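Local coordinates for protein DNA polymerase III beta subunit (PDB 2AVT) that probably forms a ring-shaped dimer that encircles duplex DNA and tethers the replicative polymerase to it, allowing long stretches to be copied without dissociation, at residues A[271-277]-A[312-316]; A[281-285]-A[303-309]. All blocks are in the same frame, centred on the assembly; numbering follows the deposited sequence.

Contact 1: A[271-277]-A[312-316]; sequences LRHAMER and NEDLD
L315 lays its two methyls against L271, A274 and M275, forming an apolar patch. Its CD2 sits on A274 CB at 3.4 Å, tighter than a usual carbon pair, while CD1 turns to the other two neighbours: it meets CD1 of L271 at 3.8 Å and lies 4.1 Å from CE of M275. M275 starts out away from the strand, but bends at chi2 and chi3 (-57° and 98°) to bring that terminal methyl back across L315 at about a right angle.

The rest is ionic. R277 and the extended E313 side chain also cross nearly at right angles, with guanidinium and carboxylate planes 80° apart. R277 NH1 and E313 OE2 are 3.5 Å apart, a salt bridge of charges alone, since the oxygen lies well out of the guanidinium plane and no N-H aims at it. E313 OE1 is 3.4 Å from CD of R277, but its hydrogen bond goes to S111 of the second subunit.

L271 and M275 also pack on helix 331-339, L271 on L338 and M275 on L334 and I335; strand 298-305 pairs with E313 through A301, and a strand of the second subunit continues the sheet past N312 and E313.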
ATOM      1  N   LEU A 271     -18.841 -14.947 -13.449  1.00 45.67           N
ATOM      2  CA  LEU A 271     -19.603 -13.793 -13.923  1.00 44.67           C
ATOM      3  C   LEU A 271     -18.940 -12.494 -13.475  1.00 44.23           C
ATOM      4  O   LEU A 271     -18.954 -11.486 -14.198  1.00 41.89           O
ATOM      5  CB  LEU A 271     -21.040 -13.838 -13.398  1.00 43.42           C
ATOM      6  CG  LEU A 271     -21.897 -12.652 -13.857  1.00 44.43           C
ATOM      7  CD1 LEU A 271     -21.870 -12.576 -15.383  1.00 43.61           C
ATOM      8  CD2 LEU A 271     -23.329 -12.801 -13.351  1.00 45.03           C
ATOM      9  N   ARG A 272     -18.366 -12.516 -12.275  1.00 43.96           N
ATOM     10  CA  ARG A 272     -17.689 -11.340 -11.744  1.00 44.22           C
ATOM     11  C   ARG A 272     -16.466 -11.051 -12.607  1.00 43.51           C
ATOM     12  O   ARG A 272     -16.214  -9.901 -12.964  1.00 43.44           O
ATOM     13  CB  ARG A 272     -17.266 -11.570 -10.287  1.00 45.42           C
ATOM     14  CG  ARG A 272     -16.587 -10.362  -9.631  1.00 45.69           C
ATOM     15  CD  ARG A 272     -16.493 -10.516  -8.114  1.00 46.46           C
ATOM     16  NE  ARG A 272     -15.745 -11.709  -7.722  1.00 49.30           N
ATOM     17  CZ  ARG A 272     -14.438 -11.866  -7.902  1.00 51.54           C
ATOM     18  NH1 ARG A 272     -13.717 -10.903  -8.468  1.00 52.41           N
ATOM     19  NH2 ARG A 272     -13.848 -12.992  -7.518  1.00 53.46           N
ATOM     20  N   HIS A 273     -15.721 -12.099 -12.952  1.00 43.13           N
ATOM     21  CA  HIS A 273     -14.530 -11.948 -13.779  1.00 44.09           C
ATOM     22  C   HIS A 273     -14.885 -11.380 -15.149  1.00 44.75           C
ATOM     23  O   HIS A 273     -14.165 -10.537 -15.690  1.00 43.97           O
ATOM     24  CB  HIS A 273     -13.811 -13.293 -13.960  1.00 45.18           C
ATOM     25  CG  HIS A 273     -13.148 -13.803 -12.717  1.00 45.53           C
ATOM     26  ND1 HIS A 273     -12.772 -12.976 -11.680  1.00 46.13           N
ATOM     27  CD2 HIS A 273     -12.762 -15.051 -12.362  1.00 46.20           C
ATOM     28  CE1 HIS A 273     -12.184 -13.694 -10.737  1.00 46.15           C
ATOM     29  NE2 HIS A 273     -12.166 -14.957 -11.126  1.00 46.13           N
ATOM     30  N   ALA A 274     -15.999 -11.844 -15.709  1.00 44.76           N
ATOM     31  CA  ALA A 274     -16.449 -11.376 -17.015  1.00 45.02           C
ATOM     32  C   ALA A 274     -16.769  -9.891 -16.946  1.00 44.56           C
ATOM     33  O   ALA A 274     -16.346  -9.114 -17.802  1.00 45.82           O
ATOM     34  CB  ALA A 274     -17.682 -12.154 -17.452  1.00 44.97           C
ATOM     35  N   MET A 275     -17.514  -9.504 -15.918  1.00 43.24           N
ATOM     36  CA  MET A 275     -17.903  -8.116 -15.731  1.00 43.06           C
ATOM     37  C   MET A 275     -16.710  -7.207 -15.440  1.00 44.05           C
ATOM     38  O   MET A 275     -16.744  -6.016 -15.754  1.00 43.36           O
ATOM     39  CB  MET A 275     -18.919  -8.004 -14.596  1.00 43.58           C
ATOM     40  CG  MET A 275     -20.227  -8.717 -14.876  1.00 44.61           C
ATOM     41  SD  MET A 275     -21.002  -8.125 -16.389  1.00 46.06           S
ATOM     42  CE  MET A 275     -20.486  -9.389 -17.543  1.00 40.78           C
ATOM     43  N   GLU A 276     -15.665  -7.756 -14.830  1.00 43.61           N
ATOM     44  CA  GLU A 276     -14.484  -6.951 -14.534  1.00 44.73           C
ATOM     45  C   GLU A 276     -13.813  -6.542 -15.850  1.00 45.12           C
ATOM     46  O   GLU A 276     -13.310  -5.427 -15.974  1.00 47.17           O
ATOM     47  CB  GLU A 276     -13.520  -7.727 -13.622  1.00 43.16           C
ATOM     48  CG  GLU A 276     -14.095  -7.959 -12.221  1.00 43.04           C
ATOM     49  CD  GLU A 276     -13.217  -8.823 -11.327  1.00 41.96           C
ATOM     50  OE1 GLU A 276     -12.566  -9.750 -11.844  1.00 41.74           O
ATOM     51  OE2 GLU A 276     -13.201  -8.587 -10.101  1.00 41.65           O
ATOM     52  N   ARG A 277     -13.829  -7.436 -16.837  1.00 44.90           N
ATOM     53  CA  ARG A 277     -13.246  -7.135 -18.139  1.00 45.38           C
ATOM     54  C   ARG A 277     -14.111  -6.097 -18.837  1.00 47.15           C
ATOM     55  O   ARG A 277     -13.607  -5.208 -19.525  1.00 47.17           O
ATOM     56  CB  ARG A 277     -13.193  -8.376 -19.020  1.00 43.39           C
ATOM     57  CG  ARG A 277     -12.345  -9.494 -18.499  1.00 42.03           C
ATOM     58  CD  ARG A 277     -12.308 -10.612 -19.518  1.00 44.69           C
ATOM     59  NE  ARG A 277     -11.832 -11.849 -18.919  1.00 49.81           N
ATOM     60  CZ  ARG A 277     -12.559 -12.612 -18.112  1.00 49.31           C
ATOM     61  NH1 ARG A 277     -13.804 -12.273 -17.818  1.00 51.94           N
ATOM     62  NH2 ARG A 277     -12.027 -13.698 -17.574  1.00 51.93           N
ATOM     63  N   ASN A 312     -16.664  -8.462 -26.624  1.00 56.19           N
ATOM     64  CA  ASN A 312     -17.640  -9.453 -27.071  1.00 56.09           C
ATOM     65  C   ASN A 312     -17.307 -10.731 -26.307  1.00 55.62           C
ATOM     66  O   ASN A 312     -16.327 -11.412 -26.618  1.00 55.26           O
ATOM     67  CB  ASN A 312     -17.509  -9.692 -28.580  1.00 57.35           C
ATOM     68  CG  ASN A 312     -18.297 -10.908 -29.057  1.00 60.31           C
ATOM     69  OD1 ASN A 312     -18.018 -12.043 -28.659  1.00 61.45           O
ATOM     70  ND2 ASN A 312     -19.284 -10.674 -29.916  1.00 61.12           N
ATOM     71  N   GLU A 313     -18.120 -11.063 -25.310  1.00 54.83           N
ATOM     72  CA  GLU A 313     -17.846 -12.246 -24.508  1.00 55.36           C
ATOM     73  C   GLU A 313     -19.051 -13.134 -24.201  1.00 54.94           C
ATOM     74  O   GLU A 313     -20.054 -12.674 -23.657  1.00 54.65           O
ATOM     75  CB  GLU A 313     -17.190 -11.815 -23.195  1.00 55.01           C
ATOM     76  CG  GLU A 313     -16.666 -12.956 -22.348  1.00 55.90           C
ATOM     77  CD  GLU A 313     -16.100 -12.476 -21.026  1.00 57.44           C
ATOM     78  OE1 GLU A 313     -15.251 -11.558 -21.034  1.00 57.43           O
ATOM     79  OE2 GLU A 313     -16.500 -13.020 -19.977  1.00 58.43           O
ATOM     80  N   ASP A 314     -18.930 -14.413 -24.545  1.00 55.42           N
ATOM     81  CA  ASP A 314     -19.977 -15.404 -24.289  1.00 55.65           C
ATOM     82  C   ASP A 314     -19.929 -15.764 -22.803  1.00 55.38           C
ATOM     83  O   ASP A 314     -18.869 -16.103 -22.283  1.00 54.58           O
ATOM     84  CB  ASP A 314     -19.728 -16.671 -25.114  1.00 56.65           C
ATOM     85  CG  ASP A 314     -19.873 -16.443 -26.609  1.00 58.43           C
ATOM     86  OD1 ASP A 314     -19.256 -15.486 -27.130  1.00 59.52           O
ATOM     87  OD2 ASP A 314     -20.590 -17.227 -27.264  1.00 58.31           O
ATOM     88  N   LEU A 315     -21.071 -15.698 -22.125  1.00 54.77           N
ATOM     89  CA  LEU A 315     -21.123 -16.019 -20.704  1.00 54.53           C
ATOM     90  C   LEU A 315     -21.651 -17.424 -20.421  1.00 55.72           C
ATOM     91  O   LEU A 315     -22.727 -17.801 -20.880  1.00 55.87           O
ATOM     92  CB  LEU A 315     -21.990 -15.000 -19.962  1.00 53.35           C
ATOM     93  CG  LEU A 315     -21.482 -13.557 -19.967  1.00 53.64           C
ATOM     94  CD1 LEU A 315     -22.434 -12.664 -19.184  1.00 52.99           C
ATOM     95  CD2 LEU A 315     -20.095 -13.516 -19.367  1.00 52.33           C
ATOM     96  N   ASP A 316     -20.878 -18.197 -19.663  1.00 56.66           N
ATOM     97  CA  ASP A 316     -21.274 -19.552 -19.291  1.00 57.17           C
ATOM     98  C   ASP A 316     -22.360 -19.423 -18.222  1.00 56.29           C
ATOM     99  O   ASP A 316     -22.278 -18.552 -17.356  1.00 55.36           O
ATOM    100  CB  ASP A 316     -20.066 -20.313 -18.734  1.00 59.10           C
ATOM    101  CG  ASP A 316     -20.383 -21.761 -18.402  1.00 61.71           C
ATOM    102  OD1 ASP A 316     -21.565 -22.161 -18.500  1.00 63.69           O
ATOM    103  OD2 ASP A 316     -19.447 -22.505 -18.040  1.00 62.53           O
TER

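Contact 2: A[281-285]-A[303-309]; sequences ISNAT and VNSPEVG
I281 and S305 bring their CA atoms to within 6.4 Å where the last turn of helix 268-282 runs out beside the end of a strand, and S282 and V303 are just as close, with their CA atoms 6.3 Å apart. The carbonyl of I281 is gripped twice. A284 N returns to I281 O at 3.1 Å, closing a turn within the chain, and the S305 hydroxyl donates to the same oxygen at 2.6 Å. The two donors come from opposite faces of the carbonyl plane, and OG stands well above it, with a C=O...OG angle of 122°. OG gets there by lying beside its own backbone N and anti to the carbonyl carbon (chi1 -68°).

The partner segment is the turn of a beta hairpin, strands 298-305 and 309-314, which turns through P306, E307 and V308. Backbone bonds between S305 and G309 close it: S305 N to G309 O at 2.7 Å, and a weak one the other way. The S305 side chain thus ties the turn end of the hairpin to the C-terminal end of the helix.

Around that bond the packing is mostly apolar. CG2 of I281 does most of the touching: it meets V303 CG1 at 3.6 Å, with the two side chains crossing at a slant, and it also faces the hairpin's far limb through O of G309 at 3.7 Å. V303 CG1 also touches the backbone N of S282. Farther out toward the turn A284 CB rests on CG2 of V308, 3.5 Å away. V311 packs against both I281 and V303 from within the hairpin, and F81 of the second subunit reaches I281 and V308.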
ATOM      1  N   ILE A 281     -13.263  -1.588 -20.179  1.00 51.05           N
ATOM      2  CA  ILE A 281     -13.516  -0.894 -21.435  1.00 50.50           C
ATOM      3  C   ILE A 281     -14.603   0.160 -21.277  1.00 50.67           C
ATOM      4  O   ILE A 281     -14.479   1.277 -21.788  1.00 50.89           O
ATOM      5  CB  ILE A 281     -13.933  -1.881 -22.541  1.00 50.07           C
ATOM      6  CG1 ILE A 281     -12.853  -2.949 -22.713  1.00 49.41           C
ATOM      7  CG2 ILE A 281     -14.169  -1.135 -23.845  1.00 49.99           C
ATOM      8  CD1 ILE A 281     -11.473  -2.397 -22.968  1.00 49.16           C
ATOM      9  N   SER A 282     -15.662  -0.191 -20.558  1.00 49.50           N
ATOM     10  CA  SER A 282     -16.770   0.728 -20.344  1.00 49.54           C
ATOM     11  C   SER A 282     -16.326   1.905 -19.483  1.00 51.44           C
ATOM     12  O   SER A 282     -16.898   2.996 -19.559  1.00 50.13           O
ATOM     13  CB  SER A 282     -17.933   0.006 -19.650  1.00 49.13           C
ATOM     14  OG  SER A 282     -17.642  -0.253 -18.286  1.00 43.04           O
ATOM     15  N   ASN A 283     -15.305   1.678 -18.663  1.00 52.58           N
ATOM     16  CA  ASN A 283     -14.802   2.719 -17.779  1.00 55.50           C
ATOM     17  C   ASN A 283     -14.134   3.839 -18.577  1.00 57.12           C
ATOM     18  O   ASN A 283     -14.033   4.975 -18.105  1.00 56.44           O
ATOM     19  CB  ASN A 283     -13.813   2.120 -16.771  1.00 55.29           C
ATOM     20  CG  ASN A 283     -13.507   3.063 -15.627  1.00 55.48           C
ATOM     21  OD1 ASN A 283     -14.415   3.582 -14.976  1.00 56.43           O
ATOM     22  ND2 ASN A 283     -12.227   3.284 -15.371  1.00 55.39           N
ATOM     23  N   ALA A 284     -13.690   3.513 -19.789  1.00 58.97           N
ATOM     24  CA  ALA A 284     -13.044   4.495 -20.651  1.00 61.76           C
ATOM     25  C   ALA A 284     -14.022   5.624 -20.928  1.00 64.03           C
ATOM     26  O   ALA A 284     -13.666   6.801 -20.864  1.00 64.59           O
ATOM     27  CB  ALA A 284     -12.608   3.843 -21.958  1.00 60.04           C
ATOM     28  N   THR A 285     -15.261   5.252 -21.230  1.00 66.70           N
ATOM     29  CA  THR A 285     -16.311   6.220 -21.524  1.00 69.53           C
ATOM     30  C   THR A 285     -17.179   6.488 -20.300  1.00 71.16           C
ATOM     31  O   THR A 285     -17.791   5.574 -19.749  1.00 72.17           O
ATOM     32  CB  THR A 285     -17.220   5.721 -22.661  1.00 70.26           C
ATOM     33  OG1 THR A 285     -16.470   5.662 -23.880  1.00 71.14           O
ATOM     34  CG2 THR A 285     -18.416   6.648 -22.834  1.00 69.96           C
ATOM     35  N   VAL A 303     -19.478  -4.581 -24.937  1.00 51.83           N
ATOM     36  CA  VAL A 303     -19.097  -3.219 -24.601  1.00 50.95           C
ATOM     37  C   VAL A 303     -18.431  -2.649 -25.838  1.00 50.91           C
ATOM     38  O   VAL A 303     -17.691  -3.350 -26.530  1.00 49.88           O
ATOM     39  CB  VAL A 303     -18.097  -3.173 -23.428  1.00 50.69           C
ATOM     40  CG1 VAL A 303     -17.684  -1.734 -23.156  1.00 50.10           C
ATOM     41  CG2 VAL A 303     -18.726  -3.777 -22.185  1.00 51.30           C
ATOM     42  N   ASN A 304     -18.698  -1.385 -26.132  1.00 52.33           N
ATOM     43  CA  ASN A 304     -18.088  -0.780 -27.302  1.00 54.60           C
ATOM     44  C   ASN A 304     -17.654   0.648 -27.036  1.00 55.83           C
ATOM     45  O   ASN A 304     -18.479   1.561 -27.013  1.00 56.39           O
ATOM     46  CB  ASN A 304     -19.057  -0.805 -28.482  1.00 55.54           C
ATOM     47  CG  ASN A 304     -18.359  -0.570 -29.805  1.00 57.55           C
ATOM     48  OD1 ASN A 304     -17.599   0.391 -29.956  1.00 57.47           O
ATOM     49  ND2 ASN A 304     -18.607  -1.446 -30.774  1.00 57.05           N
ATOM     50  N   SER A 305     -16.356   0.834 -26.823  1.00 57.10           N
ATOM     51  CA  SER A 305     -15.811   2.161 -26.575  1.00 58.99           C
ATOM     52  C   SER A 305     -15.172   2.663 -27.863  1.00 60.70           C
ATOM     53  O   SER A 305     -14.163   2.124 -28.321  1.00 60.67           O
ATOM     54  CB  SER A 305     -14.771   2.120 -25.455  1.00 58.32           C
ATOM     55  OG  SER A 305     -15.374   1.833 -24.203  1.00 58.21           O
ATOM     56  N   PRO A 306     -15.771   3.694 -28.470  1.00 62.11           N
ATOM     57  CA  PRO A 306     -15.307   4.311 -29.714  1.00 63.38           C
ATOM     58  C   PRO A 306     -13.803   4.600 -29.789  1.00 64.27           C
ATOM     59  O   PRO A 306     -13.226   4.603 -30.876  1.00 65.40           O
ATOM     60  CB  PRO A 306     -16.157   5.575 -29.795  1.00 63.24           C
ATOM     61  CG  PRO A 306     -17.467   5.098 -29.241  1.00 62.39           C
ATOM     62  CD  PRO A 306     -17.029   4.318 -28.017  1.00 61.81           C
ATOM     63  N   GLU A 307     -13.164   4.831 -28.646  1.00 64.75           N
ATOM     64  CA  GLU A 307     -11.731   5.117 -28.638  1.00 65.46           C
ATOM     65  C   GLU A 307     -10.823   3.918 -28.378  1.00 64.46           C
ATOM     66  O   GLU A 307     -10.089   3.480 -29.268  1.00 64.16           O
ATOM     67  CB  GLU A 307     -11.400   6.206 -27.609  1.00 67.12           C
ATOM     68  CG  GLU A 307      -9.893   6.404 -27.389  1.00 68.75           C
ATOM     69  CD  GLU A 307      -9.563   7.541 -26.428  1.00 69.76           C
ATOM     70  OE1 GLU A 307     -10.035   7.507 -25.269  1.00 70.75           O
ATOM     71  OE2 GLU A 307      -8.823   8.468 -26.830  1.00 70.15           O
ATOM     72  N   VAL A 308     -10.877   3.396 -27.155  1.00 63.34           N
ATOM     73  CA  VAL A 308     -10.028   2.280 -26.744  1.00 62.42           C
ATOM     74  C   VAL A 308     -10.315   0.905 -27.348  1.00 60.72           C
ATOM     75  O   VAL A 308      -9.386   0.211 -27.760  1.00 60.21           O
ATOM     76  CB  VAL A 308     -10.007   2.146 -25.195  1.00 62.76           C
ATOM     77  CG1 VAL A 308      -9.387   3.389 -24.574  1.00 62.94           C
ATOM     78  CG2 VAL A 308     -11.416   1.948 -24.664  1.00 63.35           C
ATOM     79  N   GLY A 309     -11.578   0.496 -27.401  1.00 60.02           N
ATOM     80  CA  GLY A 309     -11.867  -0.812 -27.966  1.00 58.54           C
ATOM     81  C   GLY A 309     -13.269  -1.368 -27.794  1.00 57.56           C
ATOM     82  O   GLY A 309     -14.221  -0.631 -27.535  1.00 57.75           O
TER

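Contacts 1 and 2 follow the same helix, 268-282, against the same beta hairpin, with centres about 15 Å apart. Contact 1 uses an earlier part of the helix and the outgoing end of strand 309-314; contact 2 takes the helix's C-terminal end and the hairpin turn, and lies between the segments of contact 1 in the chain. Strand 309-314 is the outermost of its sheet within this chain, and its other edge pairs antiparallel with a strand of the second subunit; both contacts border that subunit's N-terminal domain, consistent with the head-to-tail dimer of this family. No ligand or active site is involved: residues of both contacts take part in the subunit interface directly.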